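Local coordinates for protein LEOA (Escherichia coli, PDB 4AUR) that probably binds and hydrolyses GTP as a bacterial member of the dynamin family in enterotoxigenic Escherichia coli, at residues L234-W237 with F238-P241; Q3-Q6 with F7-E10. All coordinates share one frame; numbering follows the deposited sequence.

In the fold
Both contacts are local, each made within one unbroken run of eight residues, and their centres lie about 25 Å apart with the nearest atoms about 10 Å from each other. Contact 1 is a surface contact at the GTPase end of this elongated molecule, on the way from helix 234-237 to helix 241-248. Contact 2, partly buried, is the first two turns of helix 3-30, touching helix 250-273 and also Trp73 and His139. Their chemistry follows their places: contact 1 mixes one helical bond with three-residue turn bonds and a water bridge, whereas contact 2 repeats regular helical bonds plus one serine side-chain bond, among residues about half of which are buried.

Contact 1 (L234-W237 with F238-P241); sequences LTYW and FTKP
Phe238 N donates to Leu234 O at 2.8 Å, an i to i+4 bond, and a type I beta turn from Trp237 to Lys240 leads the chain to the next helix, with Lys240 as its N-cap residue. The turn bond runs from Lys240 N to Trp237 O at 3.0 Å, its donor well above the carbonyl plane. Apolar bulk suits Phe238: with chi1 at -66° its CG lies beside its own backbone N, which brings one ring face over the Leu234 carbonyl group and CE2 to 4.0 Å from Leu234 CB. Val77 touches both side chains from a neighbouring loop.

Thr239 N donates to Tyr236 O at 3.0 Å. A chi1 of 74° sets Thr239 OG1 between its own N and carbonyl carbon, on the side of Tyr236 O, though the approach is doubtfully short.

Within 234-237, Tyr236 CE2 lies over one face of the Trp237 indole, 3.9 Å above its plane. Trp237 is buried, and its NE1 is satisfied by Pro229 O. Lysine, long and flexible, suits the N-cap position, from which its chain, bent at chi3, reaches back to put Lys240 CE 3.8 Å from Tyr236 CZ. A water lying in the plane of the tyrosine ring, at its edge, joins the two polar ends, 2.7 Å from Tyr236 OH and accepting from Lys240 NZ at 2.7 Å.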
ATOM      1  N   LEU A 234      19.209 -11.166 -58.318  1.00 69.62           N
ATOM      2  CA  LEU A 234      19.181 -10.031 -57.383  1.00 68.54           C
ATOM      3  C   LEU A 234      19.884  -8.834 -58.003  1.00 67.72           C
ATOM      4  O   LEU A 234      19.317  -7.741 -58.064  1.00 68.44           O
ATOM      5  CB  LEU A 234      19.848 -10.372 -56.037  1.00 69.84           C
ATOM      6  CG  LEU A 234      19.388 -11.579 -55.201  1.00 68.51           C
ATOM      7  CD1 LEU A 234      17.873 -11.607 -55.090  1.00 64.52           C
ATOM      8  CD2 LEU A 234      19.935 -12.900 -55.752  1.00 73.10           C
ATOM      9  N   THR A 235      21.117  -9.051 -58.467  1.00 66.87           N
ATOM     10  CA  THR A 235      21.892  -8.008 -59.140  1.00 67.07           C
ATOM     11  C   THR A 235      21.009  -7.194 -60.084  1.00 66.28           C
ATOM     12  O   THR A 235      21.130  -5.966 -60.164  1.00 70.78           O
ATOM     13  CB  THR A 235      23.049  -8.613 -59.950  1.00 68.20           C
ATOM     14  OG1 THR A 235      23.800  -9.510 -59.119  1.00 65.12           O
ATOM     15  CG2 THR A 235      23.961  -7.517 -60.491  1.00 68.18           C
ATOM     16  N   TYR A 236      20.113  -7.888 -60.780  1.00 62.20           N
ATOM     17  CA  TYR A 236      19.129  -7.247 -61.639  1.00 64.48           C
ATOM     18  C   TYR A 236      17.995  -6.584 -60.853  1.00 63.40           C
ATOM     19  O   TYR A 236      17.688  -5.415 -61.085  1.00 65.58           O
ATOM     20  CB  TYR A 236      18.572  -8.258 -62.651  1.00 68.47           C
ATOM     21  CG  TYR A 236      17.236  -7.888 -63.286  1.00 69.09           C
ATOM     22  CD1 TYR A 236      17.117  -6.807 -64.165  1.00 68.70           C
ATOM     23  CD2 TYR A 236      16.100  -8.642 -63.025  1.00 69.12           C
ATOM     24  CE1 TYR A 236      15.897  -6.486 -64.746  1.00 67.51           C
ATOM     25  CE2 TYR A 236      14.881  -8.335 -63.601  1.00 68.51           C
ATOM     26  CZ  TYR A 236      14.783  -7.260 -64.460  1.00 68.23           C
ATOM     27  OH  TYR A 236      13.559  -6.981 -65.015  1.00 66.86           O
ATOM     28  N   TRP A 237      17.374  -7.316 -59.929  1.00 62.11           N
ATOM     29  CA  TRP A 237      16.185  -6.801 -59.223  1.00 57.38           C
ATOM     30  C   TRP A 237      16.465  -5.580 -58.311  1.00 58.31           C
ATOM     31  O   TRP A 237      15.574  -4.743 -58.081  1.00 52.33           O
ATOM     32  CB  TRP A 237      15.491  -7.909 -58.436  1.00 52.77           C
ATOM     33  CG  TRP A 237      14.615  -8.846 -59.264  1.00 53.25           C
ATOM     34  CD1 TRP A 237      14.844 -10.165 -59.516  1.00 51.95           C
ATOM     35  CD2 TRP A 237      13.365  -8.534 -59.909  1.00 52.29           C
ATOM     36  NE1 TRP A 237      13.824 -10.697 -60.270  1.00 51.46           N
ATOM     37  CE2 TRP A 237      12.905  -9.718 -60.527  1.00 51.55           C
ATOM     38  CE3 TRP A 237      12.599  -7.371 -60.036  1.00 54.35           C
ATOM     39  CZ2 TRP A 237      11.719  -9.772 -61.264  1.00 55.12           C
ATOM     40  CZ3 TRP A 237      11.413  -7.427 -60.768  1.00 54.62           C
ATOM     41  CH2 TRP A 237      10.987  -8.621 -61.371  1.00 53.15           C
ATOM     42  N   PHE A 238      17.692  -5.454 -57.815  1.00 56.80           N
ATOM     43  CA  PHE A 238      18.051  -4.260 -57.046  1.00 62.17           C
ATOM     44  C   PHE A 238      18.069  -3.010 -57.917  1.00 66.44           C
ATOM     45  O   PHE A 238      17.851  -1.903 -57.416  1.00 65.85           O
ATOM     46  CB  PHE A 238      19.393  -4.423 -56.320  1.00 60.75           C
ATOM     47  CG  PHE A 238      19.382  -5.479 -55.241  1.00 59.90           C
ATOM     48  CD1 PHE A 238      18.211  -5.834 -54.587  1.00 58.47           C
ATOM     49  CD2 PHE A 238      20.560  -6.106 -54.865  1.00 58.81           C
ATOM     50  CE1 PHE A 238      18.215  -6.805 -53.604  1.00 60.66           C
ATOM     51  CE2 PHE A 238      20.568  -7.066 -53.873  1.00 58.42           C
ATOM     52  CZ  PHE A 238      19.397  -7.420 -53.243  1.00 57.75           C
ATOM     53  N   THR A 239      18.303  -3.185 -59.216  1.00 69.34           N
ATOM     54  CA  THR A 239      18.254  -2.063 -60.140  1.00 69.94           C
ATOM     55  C   THR A 239      16.847  -1.497 -60.205  1.00 68.09           C
ATOM     56  O   THR A 239      16.695  -0.324 -60.524  1.00 72.63           O
ATOM     57  CB  THR A 239      18.701  -2.431 -61.573  1.00 73.61           C
ATOM     58  OG1 THR A 239      17.683  -3.209 -62.219  1.00 74.86           O
ATOM     59  CG2 THR A 239      20.043  -3.198 -61.565  1.00 77.68           C
ATOM     60  N   LYS A 240      15.835  -2.316 -59.897  1.00 67.46           N
ATOM     61  CA  LYS A 240      14.418  -1.885 -59.945  1.00 69.58           C
ATOM     62  C   LYS A 240      13.719  -1.920 -58.573  1.00 67.32           C
ATOM     63  O   LYS A 240      12.626  -2.482 -58.445  1.00 60.27           O
ATOM     64  CB  LYS A 240      13.653  -2.747 -60.957  1.00 70.00           C
ATOM     65  CG  LYS A 240      14.364  -2.883 -62.300  1.00 71.00           C
ATOM     66  CD  LYS A 240      13.391  -3.069 -63.457  1.00 71.78           C
ATOM     67  CE  LYS A 240      12.610  -4.365 -63.313  1.00 73.95           C
ATOM     68  NZ  LYS A 240      11.675  -4.617 -64.445  1.00 74.29           N
ATOM     69  N   PRO A 241      14.325  -1.256 -57.562  1.00 70.26           N
ATOM     70  CA  PRO A 241      14.083  -1.531 -56.140  1.00 73.10           C
ATOM     71  C   PRO A 241      12.636  -1.490 -55.700  1.00 69.80           C
ATOM     72  O   PRO A 241      12.271  -2.214 -54.783  1.00 80.29           O
ATOM     73  CB  PRO A 241      14.876  -0.424 -55.416  1.00 76.29           C
ATOM     74  CG  PRO A 241      14.984   0.680 -56.413  1.00 74.93           C
ATOM     75  CD  PRO A 241      15.126  -0.027 -57.735  1.00 72.29           C
TER
HETATM   76  O   HOH W   1      10.842  -7.143 -64.803  1.00 38.97           O

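Contact 2 (Q3-Q6 with F7-E10); sequences QFKQ and FSIE
Ser8 and Ile9 both close on the carbonyl of Lys5 in the first turns of an alpha helix, and this is where the contact is tightest. Ser8 OG donates to Lys5 O at 2.8 Å and Ile9 N at 3.0 Å, both from the same face of the carbonyl plane. A chi1 of 69° sets the small serine hydroxyl between its own N and carbonyl carbon, where it can turn back onto the preceding turn. The CB bond of Ile9 points toward that turn as well, and its longer arm ends in CD1 at the Lys5 stem.

Gln3 and Phe7 are buried. Phe7 N donates to Gln3 O, and its ring leads away from the turn to meet His139 edge-to-face, while Gln3 has its NE2 satisfied by Trp73 O.

Lys5 forms the solvent side. Extended beyond CG, its chain crosses Ile9 with Lys5 CE 3.9 Å from Ile9 CD1, a loose apolar touch that suits a long aliphatic stem carrying a charge.

Gln6 and Glu10 run side by side in the same direction near helix 250-273, with their flat groups 27° apart. Their backbones are joined by Glu10 N to Gln6 O at 2.8 Å. Gln6 OE1 and Glu10 OE2 approach to 3.4 Å, but both are acceptors, so these side-chain oxygens supply no bond to each other and would probably disfavour one another slightly.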
ATOM      1  N   GLN A   3      16.620  -2.724 -39.924  1.00 55.12           N
ATOM      2  CA  GLN A   3      17.003  -3.774 -38.956  1.00 50.44           C
ATOM      3  C   GLN A   3      18.130  -3.402 -38.006  1.00 46.41           C
ATOM      4  O   GLN A   3      18.090  -3.781 -36.855  1.00 44.23           O
ATOM      5  CB  GLN A   3      17.339  -5.107 -39.660  1.00 51.29           C
ATOM      6  CG  GLN A   3      18.461  -5.056 -40.693  1.00 49.85           C
ATOM      7  CD  GLN A   3      17.962  -4.887 -42.107  1.00 48.25           C
ATOM      8  OE1 GLN A   3      17.168  -3.999 -42.399  1.00 53.50           O
ATOM      9  NE2 GLN A   3      18.416  -5.744 -42.990  1.00 49.80           N
ATOM     10  N   PHE A   4      19.123  -2.660 -38.482  1.00 45.27           N
ATOM     11  CA  PHE A   4      20.280  -2.326 -37.663  1.00 43.46           C
ATOM     12  C   PHE A   4      20.009  -1.143 -36.769  1.00 44.65           C
ATOM     13  O   PHE A   4      20.619  -1.026 -35.721  1.00 52.45           O
ATOM     14  CB  PHE A   4      21.504  -2.049 -38.534  1.00 43.08           C
ATOM     15  CG  PHE A   4      21.890  -3.201 -39.400  1.00 38.76           C
ATOM     16  CD1 PHE A   4      22.743  -4.170 -38.929  1.00 37.73           C
ATOM     17  CD2 PHE A   4      21.369  -3.323 -40.671  1.00 40.36           C
ATOM     18  CE1 PHE A   4      23.084  -5.246 -39.714  1.00 39.96           C
ATOM     19  CE2 PHE A   4      21.706  -4.396 -41.474  1.00 40.65           C
ATOM     20  CZ  PHE A   4      22.569  -5.363 -40.991  1.00 40.22           C
ATOM     21  N   LYS A   5      19.103  -0.262 -37.180  1.00 45.39           N
ATOM     22  CA  LYS A   5      18.707   0.865 -36.336  1.00 46.69           C
ATOM     23  C   LYS A   5      17.795   0.382 -35.209  1.00 42.78           C
ATOM     24  O   LYS A   5      17.804   0.951 -34.122  1.00 42.11           O
ATOM     25  CB  LYS A   5      17.999   1.952 -37.155  1.00 51.53           C
ATOM     26  CG  LYS A   5      17.814   3.280 -36.420  1.00 58.24           C
ATOM     27  CD  LYS A   5      16.769   4.161 -37.106  1.00 64.36           C
ATOM     28  CE  LYS A   5      16.145   5.176 -36.152  1.00 70.08           C
ATOM     29  NZ  LYS A   5      15.007   5.935 -36.761  1.00 73.99           N
ATOM     30  N   GLN A   6      17.000  -0.653 -35.483  1.00 37.26           N
ATOM     31  CA  GLN A   6      16.076  -1.201 -34.510  1.00 32.74           C
ATOM     32  C   GLN A   6      16.872  -1.919 -33.473  1.00 31.33           C
ATOM     33  O   GLN A   6      16.570  -1.848 -32.300  1.00 29.40           O
ATOM     34  CB  GLN A   6      15.119  -2.180 -35.159  1.00 33.05           C
ATOM     35  CG  GLN A   6      14.035  -2.691 -34.233  1.00 34.74           C
ATOM     36  CD  GLN A   6      12.973  -1.648 -33.916  1.00 37.70           C
ATOM     37  OE1 GLN A   6      12.879  -1.176 -32.782  1.00 39.10           O
ATOM     38  NE2 GLN A   6      12.166  -1.289 -34.913  1.00 38.58           N
ATOM     39  N   PHE A   7      17.908  -2.614 -33.912  1.00 29.55           N
ATOM     40  CA  PHE A   7      18.717  -3.346 -32.994  1.00 28.42           C
ATOM     41  C   PHE A   7      19.409  -2.329 -32.130  1.00 29.69           C
ATOM     42  O   PHE A   7      19.191  -2.272 -30.934  1.00 31.20           O
ATOM     43  CB  PHE A   7      19.722  -4.222 -33.725  1.00 27.71           C
ATOM     44  CG  PHE A   7      20.715  -4.873 -32.824  1.00 26.25           C
ATOM     45  CD1 PHE A   7      20.428  -6.074 -32.233  1.00 25.60           C
ATOM     46  CD2 PHE A   7      21.930  -4.268 -32.560  1.00 26.32           C
ATOM     47  CE1 PHE A   7      21.343  -6.680 -31.395  1.00 26.78           C
ATOM     48  CE2 PHE A   7      22.859  -4.871 -31.730  1.00 27.37           C
ATOM     49  CZ  PHE A   7      22.566  -6.080 -31.141  1.00 26.73           C
ATOM     50  N   SER A   8      20.204  -1.480 -32.749  1.00 32.34           N
ATOM     51  CA  SER A   8      20.967  -0.501 -31.995  1.00 34.67           C
ATOM     52  C   SER A   8      20.089   0.184 -30.944  1.00 32.56           C
ATOM     53  O   SER A   8      20.555   0.418 -29.836  1.00 30.97           O
ATOM     54  CB  SER A   8      21.548   0.530 -32.939  1.00 34.78           C
ATOM     55  OG  SER A   8      20.479   1.295 -33.433  1.00 38.02           O
ATOM     56  N   ILE A   9      18.837   0.486 -31.314  1.00 31.47           N
ATOM     57  CA  ILE A   9      17.826   1.058 -30.413  1.00 33.13           C
ATOM     58  C   ILE A   9      17.419   0.109 -29.304  1.00 33.26           C
ATOM     59  O   ILE A   9      17.304   0.514 -28.142  1.00 38.02           O
ATOM     60  CB  ILE A   9      16.513   1.423 -31.152  1.00 34.46           C
ATOM     61  CG1 ILE A   9      16.678   2.689 -31.976  1.00 36.57           C
ATOM     62  CG2 ILE A   9      15.353   1.643 -30.176  1.00 35.00           C
ATOM     63  CD1 ILE A   9      15.603   2.859 -33.042  1.00 38.26           C
ATOM     64  N   GLU A  10      17.132  -1.139 -29.658  1.00 32.37           N
ATOM     65  CA  GLU A  10      16.773  -2.126 -28.644  1.00 30.27           C
ATOM     66  C   GLU A  10      17.958  -2.408 -27.750  1.00 27.55           C
ATOM     67  O   GLU A  10      17.772  -2.566 -26.559  1.00 27.47           O
ATOM     68  CB  GLU A  10      16.182  -3.397 -29.247  1.00 29.77           C
ATOM     69  CG  GLU A  10      14.789  -3.180 -29.830  1.00 31.73           C
ATOM     70  CD  GLU A  10      13.821  -2.420 -28.903  1.00 35.55           C
ATOM     71  OE1 GLU A  10      13.740  -2.722 -27.680  1.00 37.69           O
ATOM     72  OE2 GLU A  10      13.116  -1.510 -29.401  1.00 39.43           O
TER